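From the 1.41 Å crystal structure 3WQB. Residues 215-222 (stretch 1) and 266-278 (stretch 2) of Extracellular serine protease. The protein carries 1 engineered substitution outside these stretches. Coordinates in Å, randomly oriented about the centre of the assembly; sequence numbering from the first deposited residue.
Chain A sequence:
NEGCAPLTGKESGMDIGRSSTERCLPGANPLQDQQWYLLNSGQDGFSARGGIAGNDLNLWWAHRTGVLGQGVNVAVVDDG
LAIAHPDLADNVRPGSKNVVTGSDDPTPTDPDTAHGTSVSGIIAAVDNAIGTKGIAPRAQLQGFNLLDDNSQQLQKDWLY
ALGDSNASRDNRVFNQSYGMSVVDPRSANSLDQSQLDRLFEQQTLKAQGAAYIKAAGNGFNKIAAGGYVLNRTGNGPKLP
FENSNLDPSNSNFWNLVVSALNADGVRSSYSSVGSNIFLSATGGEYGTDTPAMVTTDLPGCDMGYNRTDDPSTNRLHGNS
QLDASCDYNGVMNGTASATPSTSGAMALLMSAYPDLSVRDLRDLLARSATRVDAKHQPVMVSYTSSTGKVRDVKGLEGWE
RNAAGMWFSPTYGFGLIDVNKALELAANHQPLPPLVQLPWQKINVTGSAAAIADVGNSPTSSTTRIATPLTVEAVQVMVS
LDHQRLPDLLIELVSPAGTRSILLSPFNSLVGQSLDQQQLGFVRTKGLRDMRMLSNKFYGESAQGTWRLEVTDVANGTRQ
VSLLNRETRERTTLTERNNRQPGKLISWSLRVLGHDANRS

Stretch 1, residues 215-222: AAGNGFNK
Stretch 2 (266-278) VRSSYSSVGSNIF

Two irregular segments meet here, and the three largest shares of the 514 Å² buried between them, together a little under half, belong to F220 from stretch 1 and to S272 and Y270 from stretch 2. The register is set by N218 beside S271 (CA to CA 4.5 Å) and F220 beside S272 (CA to CA 4.9 Å). The bonded partners follow in reverse order, G217 bonding to S272 and F220 to Y270, though neither segment is a regular strand at this point.

Backbone bonds fix that register. S272 N donates to G217 O at 2.9 Å, nearly straight at 167°, and F220 N donates to Y270 O at 2.9 Å and 171°, although Y270 O is modelled too close to N218 C for its place to be exact. S272 also works with its side chain: CA-to-CB points toward stretch 1, chi1 is m (-62°), and OG accepts from G219 N at 2.9 Å. A serine is short enough to meet a backbone amide this way. Its neighbour must leave room, and G217 does: at phi/psi 109/161 a CB would be jammed against the preceding carbonyl and would lie 2.9 Å from S272 OG. S271 turns its own CB away, with chi1 t, and its OG donates to S272 O at 3.0 Å.

F220, the largest contributor at 105 Å², has phi/psi -53/-39, chi1 t (-155°) and chi2 -85°, sending its ring into stretch 2. The guanidinium of R267 lies flat over one face, centres 3.7 Å apart and planes 9° from parallel; CZ sits 12° off the ring normal, a cation-pi arrangement. At the ring edge, V273 CG2 packs 4.0 Å from F220 CE2, while S271 O approaches F220 CD2 at 3.3 Å. That carbonyl is buried with no polar partner.

R267 is held ready for the stack by its own stretch. With chi angles t, t, p and -129°, it donates from NE to S268 O at 3.0 Å and from NH1 to S269 O at 2.9 Å. These bonds tie the guanidinium to a type I turn from S268 to S271, closed by S271 N to S268 O at 3.0 Å. Y270, in that turn at phi/psi -86/-10, has chi1 p (50°) and chi2 74°; its ring comes within 3.5 Å of stretch 1, measured from CD1 to N218 OD1. N218, at -118/41 with chi1 m, satisfies its amide group elsewhere in the structure.

Beyond the polar register, A216 points toward stretch 2, and its CB meets I277 CD1 at 3.4 Å. The isoleucine, m/m, reaches in with its tip; the small alanine suits so close an approach.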

# COMPACT_ATOMS: atom_id res chain seq x y z
N ALA A 215 0.24 -2.96 0.19
CA ALA A 215 -1.20 -3.01 -0.05
C ALA A 215 -1.75 -1.63 -0.40
O ALA A 215 -1.44 -0.64 0.27
CB ALA A 215 -1.90 -3.55 1.18
N ALA A 216 -2.58 -1.56 -1.44
CA ALA A 216 -3.20 -0.29 -1.82
C ALA A 216 -4.24 0.22 -0.82
O ALA A 216 -4.51 1.41 -0.78
CB ALA A 216 -3.84 -0.40 -3.17
N GLY A 217 -4.82 -0.69 -0.04
CA GLY A 217 -6.00 -0.38 0.77
C GLY A 217 -7.26 -1.05 0.24
O GLY A 217 -7.32 -1.46 -0.93
N ASN A 218 -8.26 -1.14 1.12
CA ASN A 218 -9.54 -1.76 0.83
C ASN A 218 -10.67 -0.75 0.94
O ASN A 218 -11.74 -1.07 1.46
CB ASN A 218 -9.81 -2.90 1.83
CG ASN A 218 -8.76 -3.97 1.80
OD1 ASN A 218 -8.08 -4.17 0.78
ND2 ASN A 218 -8.64 -4.69 2.89
N GLY A 219 -10.43 0.46 0.44
CA GLY A 219 -11.35 1.56 0.65
C GLY A 219 -12.12 2.03 -0.56
O GLY A 219 -12.51 3.20 -0.60
N PHE A 220 -12.39 1.16 -1.53
CA PHE A 220 -13.25 1.62 -2.63
C PHE A 220 -14.57 2.19 -2.13
O PHE A 220 -15.03 3.19 -2.64
CB PHE A 220 -13.51 0.55 -3.69
CG PHE A 220 -13.85 1.14 -5.03
CD1 PHE A 220 -15.16 1.51 -5.33
CD2 PHE A 220 -12.85 1.38 -5.97
CE1 PHE A 220 -15.48 2.10 -6.56
CE2 PHE A 220 -13.15 1.97 -7.19
CZ PHE A 220 -14.47 2.33 -7.49
N ASN A 221 -15.13 1.56 -1.09
CA ASN A 221 -16.44 1.94 -0.57
C ASN A 221 -16.42 2.50 0.85
O ASN A 221 -17.18 3.42 1.18
CB ASN A 221 -17.38 0.73 -0.65
CG ASN A 221 -17.52 0.19 -2.06
OD1 ASN A 221 -17.20 -0.97 -2.33
ND2 ASN A 221 -18.00 1.03 -2.96
N LYS A 222 -15.57 1.93 1.71
CA LYS A 222 -15.55 2.32 3.11
C LYS A 222 -14.14 2.34 3.66
O LYS A 222 -13.28 1.58 3.21
CB LYS A 222 -16.45 1.39 3.97
CG LYS A 222 -15.97 -0.05 4.08
CD LYS A 222 -16.97 -0.86 4.89
CE LYS A 222 -16.46 -2.28 5.18
NZ LYS A 222 -17.49 -3.06 5.91
N VAL A 266 -12.04 -9.40 -12.14
CA VAL A 266 -12.21 -7.95 -12.04
C VAL A 266 -11.75 -7.49 -10.66
O VAL A 266 -11.53 -8.30 -9.76
CB VAL A 266 -13.66 -7.52 -12.34
CG1 VAL A 266 -14.07 -7.97 -13.74
CG2 VAL A 266 -14.63 -8.03 -11.26
N ARG A 267 -11.62 -6.18 -10.52
CA ARG A 267 -11.23 -5.57 -9.25
C ARG A 267 -12.09 -6.12 -8.11
O ARG A 267 -13.32 -6.12 -8.20
CB ARG A 267 -11.41 -4.07 -9.32
CG ARG A 267 -10.80 -3.33 -8.15
CD ARG A 267 -11.52 -2.01 -7.89
NE ARG A 267 -12.82 -2.18 -7.23
CZ ARG A 267 -13.97 -1.66 -7.65
NH1 ARG A 267 -15.08 -1.87 -6.95
NH2 ARG A 267 -14.03 -0.93 -8.76
N SER A 268 -11.45 -6.56 -7.03
CA SER A 268 -12.19 -6.95 -5.85
C SER A 268 -13.02 -5.75 -5.42
O SER A 268 -12.55 -4.61 -5.50
CB SER A 268 -11.25 -7.37 -4.73
OG SER A 268 -10.49 -8.49 -5.13
N SER A 269 -14.25 -6.01 -4.99
CA SER A 269 -15.21 -4.97 -4.64
C SER A 269 -14.60 -3.82 -3.83
O SER A 269 -14.82 -2.66 -4.14
CB SER A 269 -16.38 -5.60 -3.88
OG SER A 269 -15.93 -6.27 -2.71
N TYR A 270 -13.81 -4.19 -2.82
CA TYR A 270 -13.28 -3.25 -1.83
C TYR A 270 -11.98 -2.55 -2.24
O TYR A 270 -11.56 -1.61 -1.56
CB TYR A 270 -13.03 -4.01 -0.51
CG TYR A 270 -12.23 -5.27 -0.75
CD1 TYR A 270 -10.87 -5.19 -1.02
CD2 TYR A 270 -12.85 -6.52 -0.79
CE1 TYR A 270 -10.12 -6.33 -1.29
CE2 TYR A 270 -12.11 -7.67 -1.05
CZ TYR A 270 -10.75 -7.57 -1.31
OH TYR A 270 -9.99 -8.69 -1.58
N SER A 271 -11.33 -2.96 -3.32
CA SER A 271 -9.94 -2.51 -3.55
C SER A 271 -9.81 -1.02 -3.81
O SER A 271 -10.50 -0.46 -4.66
CB SER A 271 -9.30 -3.24 -4.73
OG SER A 271 -7.90 -2.98 -4.78
N SER A 272 -8.88 -0.39 -3.09
CA SER A 272 -8.47 0.97 -3.44
C SER A 272 -7.77 0.95 -4.79
O SER A 272 -7.26 -0.09 -5.22
CB SER A 272 -7.57 1.56 -2.37
OG SER A 272 -8.26 1.65 -1.14
N VAL A 273 -7.78 2.09 -5.48
CA VAL A 273 -7.21 2.21 -6.82
C VAL A 273 -6.63 3.60 -6.97
O VAL A 273 -6.92 4.49 -6.17
CB VAL A 273 -8.26 1.95 -7.94
CG1 VAL A 273 -8.85 0.55 -7.82
CG2 VAL A 273 -9.38 3.01 -7.95
N GLY A 274 -5.78 3.79 -7.98
CA GLY A 274 -5.18 5.09 -8.22
C GLY A 274 -3.99 5.01 -9.17
O GLY A 274 -3.58 3.93 -9.58
N SER A 275 -3.46 6.18 -9.52
CA SER A 275 -2.37 6.26 -10.49
C SER A 275 -1.07 5.62 -10.01
O SER A 275 -0.16 5.37 -10.82
CB SER A 275 -2.12 7.70 -10.90
OG SER A 275 -1.71 8.49 -9.79
N ASN A 276 -0.98 5.38 -8.70
CA ASN A 276 0.19 4.75 -8.10
C ASN A 276 0.12 3.24 -7.95
O ASN A 276 1.07 2.65 -7.47
CB ASN A 276 0.52 5.39 -6.75
CG ASN A 276 -0.59 5.26 -5.75
OD1 ASN A 276 -1.77 5.34 -6.10
ND2 ASN A 276 -0.23 5.11 -4.49
N ILE A 277 -0.96 2.62 -8.40
CA ILE A 277 -1.02 1.16 -8.49
C ILE A 277 -0.01 0.71 -9.54
O ILE A 277 0.06 1.29 -10.63
CB ILE A 277 -2.44 0.66 -8.87
CG1 ILE A 277 -3.47 1.12 -7.83
CG2 ILE A 277 -2.47 -0.86 -9.04
CD1 ILE A 277 -3.20 0.66 -6.38
N PHE A 278 0.79 -0.30 -9.22
CA PHE A 278 1.74 -0.85 -10.17
C PHE A 278 1.20 -2.11 -10.84
O PHE A 278 1.32 -2.27 -12.06
CB PHE A 278 3.09 -1.13 -9.50
CG PHE A 278 4.21 -1.36 -10.47
CD1 PHE A 278 4.86 -0.28 -11.04
CD2 PHE A 278 4.60 -2.65 -10.84
CE1 PHE A 278 5.89 -0.48 -11.96
CE2 PHE A 278 5.64 -2.85 -11.76
CZ PHE A 278 6.27 -1.76 -12.32